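The same site in two structures of succinate-semialdehyde dehydrogenase from Synechococcus sp., which probably oxidises succinate semialdehyde to succinate, with NADP+ as the likely electron acceptor: PDB 4ITB (chain A, 1.40 Å), residues 130-135 and 156-161, and PDB 4IT9 (chain B, 1.70 Å), residues 130-135 and 156-161. One frame, after least-squares fit of the local backbone (RMSD 0.07 Å); residues are numbered along the deposited sequences.

Structure 1 (4ITB); sequences MPWNFP and KHASNV. With NDP (NADPH dihydro-nicotinamide-adenine-dinucleotide phosphate), chain C; SSN (4-oxobutanoic acid), chain D; EDO (1,2-ethanediol), chain E.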
loop_
_atom_site.group_PDB
_atom_site.type_symbol
_atom_site.label_atom_id
_atom_site.label_comp_id
_atom_site.label_asym_id
_atom_site.label_seq_id
_atom_site.Cartn_x
_atom_site.Cartn_y
_atom_site.Cartn_z
ATOM N N MET A 130 4.741 10.703 13.453
ATOM C CA MET A 130 3.516 11.447 13.735
ATOM C C MET A 130 3.749 12.946 13.918
ATOM O O MET A 130 4.849 13.381 14.248
ATOM C CB MET A 130 2.816 10.841 14.954
ATOM C CG MET A 130 2.283 9.429 14.671
ATOM S SD MET A 130 0.843 9.354 13.535
ATOM C CE MET A 130 1.455 8.268 12.268
ATOM N N PRO A 131 2.709 13.754 13.675
ATOM C CA PRO A 131 2.824 15.212 13.755
ATOM C C PRO A 131 2.265 15.799 15.054
ATOM O O PRO A 131 1.530 15.135 15.791
ATOM C CB PRO A 131 1.959 15.660 12.585
ATOM C CG PRO A 131 0.822 14.701 12.648
ATOM C CD PRO A 131 1.434 13.356 13.050
ATOM N N TRP A 132 2.593 17.061 15.306
ATOM C CA TRP A 132 2.223 17.718 16.556
ATOM C C TRP A 132 0.770 18.182 16.618
ATOM O O TRP A 132 0.316 18.579 17.685
ATOM C CB TRP A 132 3.146 18.927 16.814
ATOM C CG TRP A 132 3.273 19.800 15.589
ATOM C CD1 TRP A 132 4.298 19.795 14.697
ATOM C CD2 TRP A 132 2.319 20.765 15.107
ATOM N NE1 TRP A 132 4.049 20.691 13.682
ATOM C CE2 TRP A 132 2.849 21.290 13.907
ATOM C CE3 TRP A 132 1.084 21.225 15.562
ATOM C CZ2 TRP A 132 2.172 22.267 13.171
ATOM C CZ3 TRP A 132 0.412 22.187 14.818
ATOM C CH2 TRP A 132 0.966 22.701 13.643
ATOM N N ASN A 133 0.044 18.164 15.496
ATOM C CA ASN A 133 -1.251 18.861 15.478
ATOM C C ASN A 133 -2.384 18.140 16.203
ATOM O O ASN A 133 -3.279 18.776 16.751
ATOM C CB ASN A 133 -1.654 19.310 14.066
ATOM C CG ASN A 133 -1.932 18.157 13.134
ATOM O OD1 ASN A 133 -1.363 17.067 13.275
ATOM N ND2 ASN A 133 -2.805 18.392 12.160
ATOM N N PHE A 134 -2.322 16.812 16.215
ATOM C CA PHE A 134 -3.234 16.006 17.020
ATOM C C PHE A 134 -2.349 14.986 17.716
ATOM O O PHE A 134 -2.280 13.813 17.326
ATOM C CB PHE A 134 -4.318 15.341 16.160
ATOM C CG PHE A 134 -5.286 16.321 15.550
ATOM C CD1 PHE A 134 -5.103 16.786 14.257
ATOM C CD2 PHE A 134 -6.365 16.784 16.281
ATOM C CE1 PHE A 134 -5.988 17.702 13.698
ATOM C CE2 PHE A 134 -7.265 17.698 15.722
ATOM C CZ PHE A 134 -7.067 18.154 14.432
ATOM N N PRO A 135 -1.637 15.436 18.754
ATOM C CA PRO A 135 -0.533 14.628 19.284
ATOM C C PRO A 135 -0.968 13.366 20.024
ATOM O O PRO A 135 -0.132 12.489 20.234
ATOM C CB PRO A 135 0.189 15.600 20.221
ATOM C CG PRO A 135 -0.873 16.569 20.650
ATOM C CD PRO A 135 -1.814 16.706 19.481
ATOM N N LYS A 156 7.956 7.659 16.382
ATOM C CA LYS A 156 8.758 8.870 16.312
ATOM C C LYS A 156 7.765 10.015 16.206
ATOM O O LYS A 156 7.160 10.235 15.155
ATOM C CB LYS A 156 9.724 8.839 15.120
ATOM C CG LYS A 156 10.616 10.083 15.002
ATOM C CD LYS A 156 10.080 11.127 14.021
ATOM C CE LYS A 156 10.996 12.361 13.955
ATOM N NZ LYS A 156 10.915 13.211 15.172
ATOM N N HIS A 157 7.550 10.701 17.319
ATOM C CA HIS A 157 6.635 11.825 17.361
ATOM C C HIS A 157 7.364 13.097 16.964
ATOM O O HIS A 157 8.593 13.111 16.842
ATOM C CB HIS A 157 6.011 11.976 18.755
ATOM C CG HIS A 157 4.570 12.365 18.737
ATOM N ND1 HIS A 157 4.015 13.134 17.720
ATOM C CD2 HIS A 157 3.558 12.085 19.586
ATOM C CE1 HIS A 157 2.737 13.312 17.965
ATOM N NE2 HIS A 157 2.422 12.683 19.086
ATOM N N ALA A 158 6.602 14.163 16.756
ATOM C CA ALA A 158 7.191 15.450 16.436
ATOM C C ALA A 158 8.066 15.923 17.597
ATOM O O ALA A 158 7.782 15.655 18.772
ATOM C CB ALA A 158 6.100 16.448 16.150
ATOM N N SER A 159 9.121 16.663 17.263
ATOM C CA SER A 159 10.121 17.062 18.252
ATOM C C SER A 159 9.597 18.062 19.272
ATOM O O SER A 159 10.222 18.254 20.320
ATOM C CB SER A 159 11.376 17.606 17.565
ATOM O OG SER A 159 12.155 16.549 17.045
ATOM N N ASN A 160 8.467 18.699 18.967
ATOM C CA ASN A 160 7.874 19.690 19.855
ATOM C C ASN A 160 6.774 19.143 20.764
ATOM O O ASN A 160 6.200 19.884 21.550
ATOM C CB ASN A 160 7.349 20.891 19.057
ATOM C CG ASN A 160 6.350 20.490 17.982
ATOM O OD1 ASN A 160 6.508 19.463 17.322
ATOM N ND2 ASN A 160 5.317 21.305 17.796
ATOM N N VAL A 161 6.486 17.843 20.679
ATOM C CA VAL A 161 5.529 17.243 21.616
ATOM C C VAL A 161 6.094 16.035 22.387
ATOM O O VAL A 161 5.437 14.992 22.497
ATOM C CB VAL A 161 4.165 16.916 20.929
ATOM C CG1 VAL A 161 3.462 18.202 20.492
ATOM C CG2 VAL A 161 4.358 15.983 19.734
HETATM P PA NDP C . 6.673 17.757 9.349
HETATM O O1A NDP C . 6.181 16.955 8.176
HETATM O O2A NDP C . 8.090 18.260 9.331
HETATM O O5B NDP C . 6.550 16.837 10.666
HETATM C C5B NDP C . 5.758 15.648 10.758
HETATM C C4B NDP C . 6.565 14.511 11.383
HETATM O O4B NDP C . 7.535 14.065 10.430
HETATM C C3B NDP C . 7.361 14.912 12.624
HETATM O O3B NDP C . 7.474 13.767 13.481
HETATM C C2B NDP C . 8.715 15.233 12.026
HETATM O O2B NDP C . 9.767 15.135 12.969
HETATM C C1B NDP C . 8.831 14.119 11.029
HETATM N N9A NDP C . 9.751 14.359 9.914
HETATM C C8A NDP C . 10.012 15.523 9.279
HETATM N N7A NDP C . 10.896 15.315 8.268
HETATM C C5A NDP C . 11.169 14.000 8.245
HETATM C C6A NDP C . 12.018 13.102 7.453
HETATM N N6A NDP C . 12.756 13.589 6.428
HETATM N N1A NDP C . 12.012 11.797 7.783
HETATM C C2A NDP C . 11.285 11.297 8.792
HETATM N N3A NDP C . 10.504 12.056 9.569
HETATM C C4A NDP C . 10.417 13.381 9.333
HETATM O O3 NDP C . 5.690 19.011 9.604
HETATM P PN NDP C . 6.050 20.523 10.076
HETATM O O1N NDP C . 7.339 21.036 9.470
HETATM O O2N NDP C . 5.839 20.616 11.563
HETATM O O5D NDP C . 4.815 21.271 9.364
HETATM C C5D NDP C . 5.000 21.795 8.049
HETATM C C4D NDP C . 3.719 21.659 7.235
HETATM O O4D NDP C . 3.396 20.284 6.997
HETATM C C3D NDP C . 2.500 22.217 7.947
HETATM O O3D NDP C . 2.361 23.623 7.760
HETATM C C2D NDP C . 1.386 21.472 7.254
HETATM O O2D NDP C . 1.161 22.085 5.977
HETATM C C1D NDP C . 1.974 20.080 7.052
HETATM N N1N NDP C . 1.571 19.184 8.159
HETATM C C2N NDP C . 0.575 18.312 7.947
HETATM C C3N NDP C . -0.056 17.653 9.002
HETATM C C7N NDP C . -1.164 16.672 8.743
HETATM O O7N NDP C . -1.994 16.452 9.615
HETATM N N7N NDP C . -1.224 16.041 7.575
HETATM C C4N NDP C . 0.357 17.902 10.432
HETATM C C5N NDP C . 1.617 18.630 10.490
HETATM C C6N NDP C . 2.170 19.227 9.368
HETATM P P2B NDP C . 10.401 16.439 13.657
HETATM O O1X NDP C . 11.487 15.853 14.506
HETATM O O2X NDP C . 10.949 17.269 12.510
HETATM O O3X NDP C . 9.326 17.150 14.423
HETATM C C1 SSN D . -8.287 14.551 11.870
HETATM O O1 SSN D . -8.308 13.290 11.866
HETATM C C2 SSN D . -7.249 15.326 11.128
HETATM O O2 SSN D . -9.155 15.184 12.516
HETATM C C3 SSN D . -6.049 14.641 10.569
HETATM C C4 SSN D . -5.079 15.461 9.778
HETATM O O4 SSN D . -4.618 16.653 10.322
HETATM C C1 EDO E . 10.832 13.652 18.957
HETATM O O1 EDO E . 10.747 12.272 18.631
HETATM C C2 EDO E . 10.241 13.925 20.343
HETATM O O2 EDO E . 8.852 13.575 20.422
#
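Trp132 and Pro135 pack against Ala158, His157 and Val161 where two loops meet beyond the parallel strands 115-129 and 152-156, each leading into a helix of the aldehyde dehydrogenase fold. The tight part centres on His157. Its NE2 donates to Pro135 O at 2.8 Å, almost straight (177°) on a lone pair, while ND1 accepts from Ala158 N, holding the ring by both nitrogens; Val161 CG2 lies over its centre. Trp132, with CG between the backbone N and the carbonyl carbon (chi1 48°), crosses Asn160 with ring and amide 75° apart, Asn160 ND2 lying 3.4 Å from Trp132 CG. The side away from His157 is polar and closed by NADPH, with Ser159 partly exposed. Ser159 OG (2.7 Å) and Lys156 NZ both bind O1X of its 2'-phosphate, Ser159 N donates to O3X, and Trp132 NE1 reaches the pyrophosphate O2N at 2.8 Å. Pro131 CB touches nicotinamide C4N at 3.5 Å, and Asn133 ND2, also bonded to Gln262 O, donates to O4 of 4-oxobutanoic acid.

Comparison
NADPH is in chain A alone, a phosphate ion lying in chain B at the place of its 2'-phosphate. The residues that hold this phosphate of the cofactor, Lys156(A) through NZ and Ser159(A) through OG, both bonded to O1X, keep their place in Lys156(B) and Ser159(B). The lysine is tied to the neighbouring carbonyl in both structures, Lys156(A) NZ to His157(A) O and Lys156(B) NZ to His157(B) O, each 2.9 Å. What chain B lacks is the remainder of the NADPH grip. Trp132(A) NE1 bonds to O2N of the pyrophosphate at 2.8 Å, Met130(A) O accepts from the ribose O3B at 2.8 Å, and Pro131(A) CB touches nicotinamide C4N. Yet Trp132(B) and Met130(B) stay where their counterparts are. The 4-oxobutanoic acid is likewise in chain A alone, so its bond from Asn133(A) ND2 and its contact with Phe134(A) have no equivalent at the unmoved Asn133(B) and Phe134(B).

Structure 2 (4IT9); sequences MPWNFP and KHASNV. With PO4 (phosphate ion), chain F; EDO (1,2-ethanediol), chain G.
Across the two loops, Trp132 and Pro135 pack against Ala158, His157 and Val161. The tight part centres on His157, whose NE2 donates to Pro135 O at 2.8 Å, almost straight (173°) on a lone pair. ND1 accepts from Ala158 N, so both nitrogens hold the ring in place, and Val161 CG2 lies over its centre. Trp132 carries CG between the backbone N and the carbonyl carbon (chi1 50°), which sets the indole across Asn160 with ring and amide 75° apart; Asn160 ND2 comes to 3.4 Å from Trp132 CG. The side away from His157 is polar and meets a phosphate ion, probably from the crystallisation liquor, with Ser159, Pro131 and Trp132 partly exposed. Ser159 OG donates to its O3 at 2.7 Å and Ser159 N to its O1; Lys156 NZ lies close to O3 too, at a distance too short to weigh. Lys156 at the end of its strand and Ser159 in the Ala158-Val161 turn thus make an anion site. Farther along, Asn133 ND2 donates to Gln262 O.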
loop_
_atom_site.group_PDB
_atom_site.type_symbol
_atom_site.label_atom_id
_atom_site.label_comp_id
_atom_site.label_asym_id
_atom_site.label_seq_id
_atom_site.Cartn_x
_atom_site.Cartn_y
_atom_site.Cartn_z
ATOM N N MET B 130 4.648 10.626 13.521
ATOM C CA MET B 130 3.407 11.357 13.772
ATOM C C MET B 130 3.667 12.853 13.950
ATOM O O MET B 130 4.781 13.260 14.308
ATOM C CB MET B 130 2.697 10.761 14.994
ATOM C CG MET B 130 2.204 9.334 14.772
ATOM S SD MET B 130 0.796 9.281 13.627
ATOM C CE MET B 130 1.461 8.247 12.356
ATOM N N PRO B 131 2.647 13.686 13.680
ATOM C CA PRO B 131 2.794 15.143 13.715
ATOM C C PRO B 131 2.254 15.771 14.999
ATOM O O PRO B 131 1.489 15.139 15.733
ATOM C CB PRO B 131 1.926 15.578 12.541
ATOM C CG PRO B 131 0.775 14.624 12.596
ATOM C CD PRO B 131 1.343 13.296 13.110
ATOM N N TRP B 132 2.605 17.031 15.235
ATOM C CA TRP B 132 2.253 17.695 16.490
ATOM C C TRP B 132 0.799 18.168 16.579
ATOM O O TRP B 132 0.338 18.494 17.669
ATOM C CB TRP B 132 3.205 18.875 16.761
ATOM C CG TRP B 132 3.337 19.781 15.578
ATOM C CD1 TRP B 132 4.369 19.808 14.681
ATOM C CD2 TRP B 132 2.395 20.761 15.126
ATOM N NE1 TRP B 132 4.133 20.747 13.712
ATOM C CE2 TRP B 132 2.918 21.345 13.958
ATOM C CE3 TRP B 132 1.153 21.209 15.596
ATOM C CZ2 TRP B 132 2.258 22.352 13.252
ATOM C CZ3 TRP B 132 0.488 22.201 14.888
ATOM C CH2 TRP B 132 1.045 22.761 13.732
ATOM N N ASN B 133 0.078 18.209 15.456
ATOM C CA ASN B 133 -1.231 18.879 15.460
ATOM C C ASN B 133 -2.357 18.143 16.192
ATOM O O ASN B 133 -3.245 18.776 16.765
ATOM C CB ASN B 133 -1.640 19.334 14.049
ATOM C CG ASN B 133 -1.941 18.176 13.124
ATOM O OD1 ASN B 133 -1.357 17.099 13.243
ATOM N ND2 ASN B 133 -2.867 18.392 12.186
ATOM N N PHE B 134 -2.310 16.815 16.199
ATOM C CA PHE B 134 -3.227 16.026 17.019
ATOM C C PHE B 134 -2.358 14.996 17.711
ATOM O O PHE B 134 -2.326 13.827 17.317
ATOM C CB PHE B 134 -4.316 15.351 16.179
ATOM C CG PHE B 134 -5.290 16.321 15.553
ATOM C CD1 PHE B 134 -6.353 16.833 16.286
ATOM C CD2 PHE B 134 -5.142 16.715 14.233
ATOM C CE1 PHE B 134 -7.256 17.734 15.704
ATOM C CE2 PHE B 134 -6.035 17.618 13.643
ATOM C CZ PHE B 134 -7.092 18.118 14.380
ATOM N N PRO B 135 -1.643 15.427 18.756
ATOM C CA PRO B 135 -0.543 14.619 19.282
ATOM C C PRO B 135 -0.975 13.357 20.026
ATOM O O PRO B 135 -0.138 12.472 20.195
ATOM C CB PRO B 135 0.183 15.597 20.214
ATOM C CG PRO B 135 -0.892 16.516 20.684
ATOM C CD PRO B 135 -1.788 16.700 19.485
ATOM N N LYS B 156 8.021 7.680 16.315
ATOM C CA LYS B 156 8.785 8.924 16.283
ATOM C C LYS B 156 7.771 10.055 16.197
ATOM O O LYS B 156 7.142 10.257 15.157
ATOM C CB LYS B 156 9.756 8.960 15.093
ATOM C CG LYS B 156 10.648 10.210 15.044
ATOM C CD LYS B 156 10.079 11.287 14.114
ATOM C CE LYS B 156 10.999 12.497 13.987
ATOM N NZ LYS B 156 11.008 13.347 15.210
ATOM N N HIS B 157 7.592 10.775 17.301
ATOM C CA HIS B 157 6.632 11.872 17.323
ATOM C C HIS B 157 7.344 13.158 16.941
ATOM O O HIS B 157 8.565 13.183 16.797
ATOM C CB HIS B 157 6.001 12.004 18.710
ATOM C CG HIS B 157 4.564 12.384 18.693
ATOM N ND1 HIS B 157 4.002 13.158 17.681
ATOM C CD2 HIS B 157 3.548 12.123 19.551
ATOM C CE1 HIS B 157 2.726 13.341 17.926
ATOM N NE2 HIS B 157 2.419 12.726 19.065
ATOM N N ALA B 158 6.579 14.226 16.755
ATOM C CA ALA B 158 7.164 15.524 16.448
ATOM C C ALA B 158 8.047 15.961 17.604
ATOM O O ALA B 158 7.734 15.686 18.760
ATOM C CB ALA B 158 6.062 16.542 16.205
ATOM N N SER B 159 9.139 16.660 17.298
ATOM C CA SER B 159 10.123 17.040 18.312
ATOM C C SER B 159 9.631 18.063 19.330
ATOM O O SER B 159 10.256 18.251 20.381
ATOM C CB SER B 159 11.406 17.544 17.646
ATOM O OG SER B 159 12.137 16.465 17.093
ATOM N N ASN B 160 8.514 18.714 19.027
ATOM C CA ASN B 160 7.927 19.694 19.929
ATOM C C ASN B 160 6.811 19.151 20.820
ATOM O O ASN B 160 6.228 19.894 21.614
ATOM C CB ASN B 160 7.405 20.904 19.134
ATOM C CG ASN B 160 6.433 20.509 18.030
ATOM O OD1 ASN B 160 6.621 19.499 17.348
ATOM N ND2 ASN B 160 5.383 21.307 17.849
ATOM N N VAL B 161 6.503 17.862 20.699
ATOM C CA VAL B 161 5.555 17.247 21.634
ATOM C C VAL B 161 6.136 16.038 22.389
ATOM O O VAL B 161 5.497 14.985 22.474
ATOM C CB VAL B 161 4.195 16.900 20.943
ATOM C CG1 VAL B 161 3.493 18.165 20.476
ATOM C CG2 VAL B 161 4.399 15.947 19.761
HETATM P P PO4 F . 10.822 16.908 13.830
HETATM O O1 PO4 F . 9.535 17.396 14.466
HETATM O O2 PO4 F . 11.861 18.009 13.867
HETATM O O3 PO4 F . 11.383 15.752 14.607
HETATM O O4 PO4 F . 10.560 16.502 12.397
HETATM C C1 EDO G . 9.342 13.311 20.156
HETATM O O1 EDO G . 10.544 13.101 19.372
HETATM C C2 EDO G . 8.950 11.957 20.744
HETATM O O2 EDO G . 8.957 10.868 19.804
#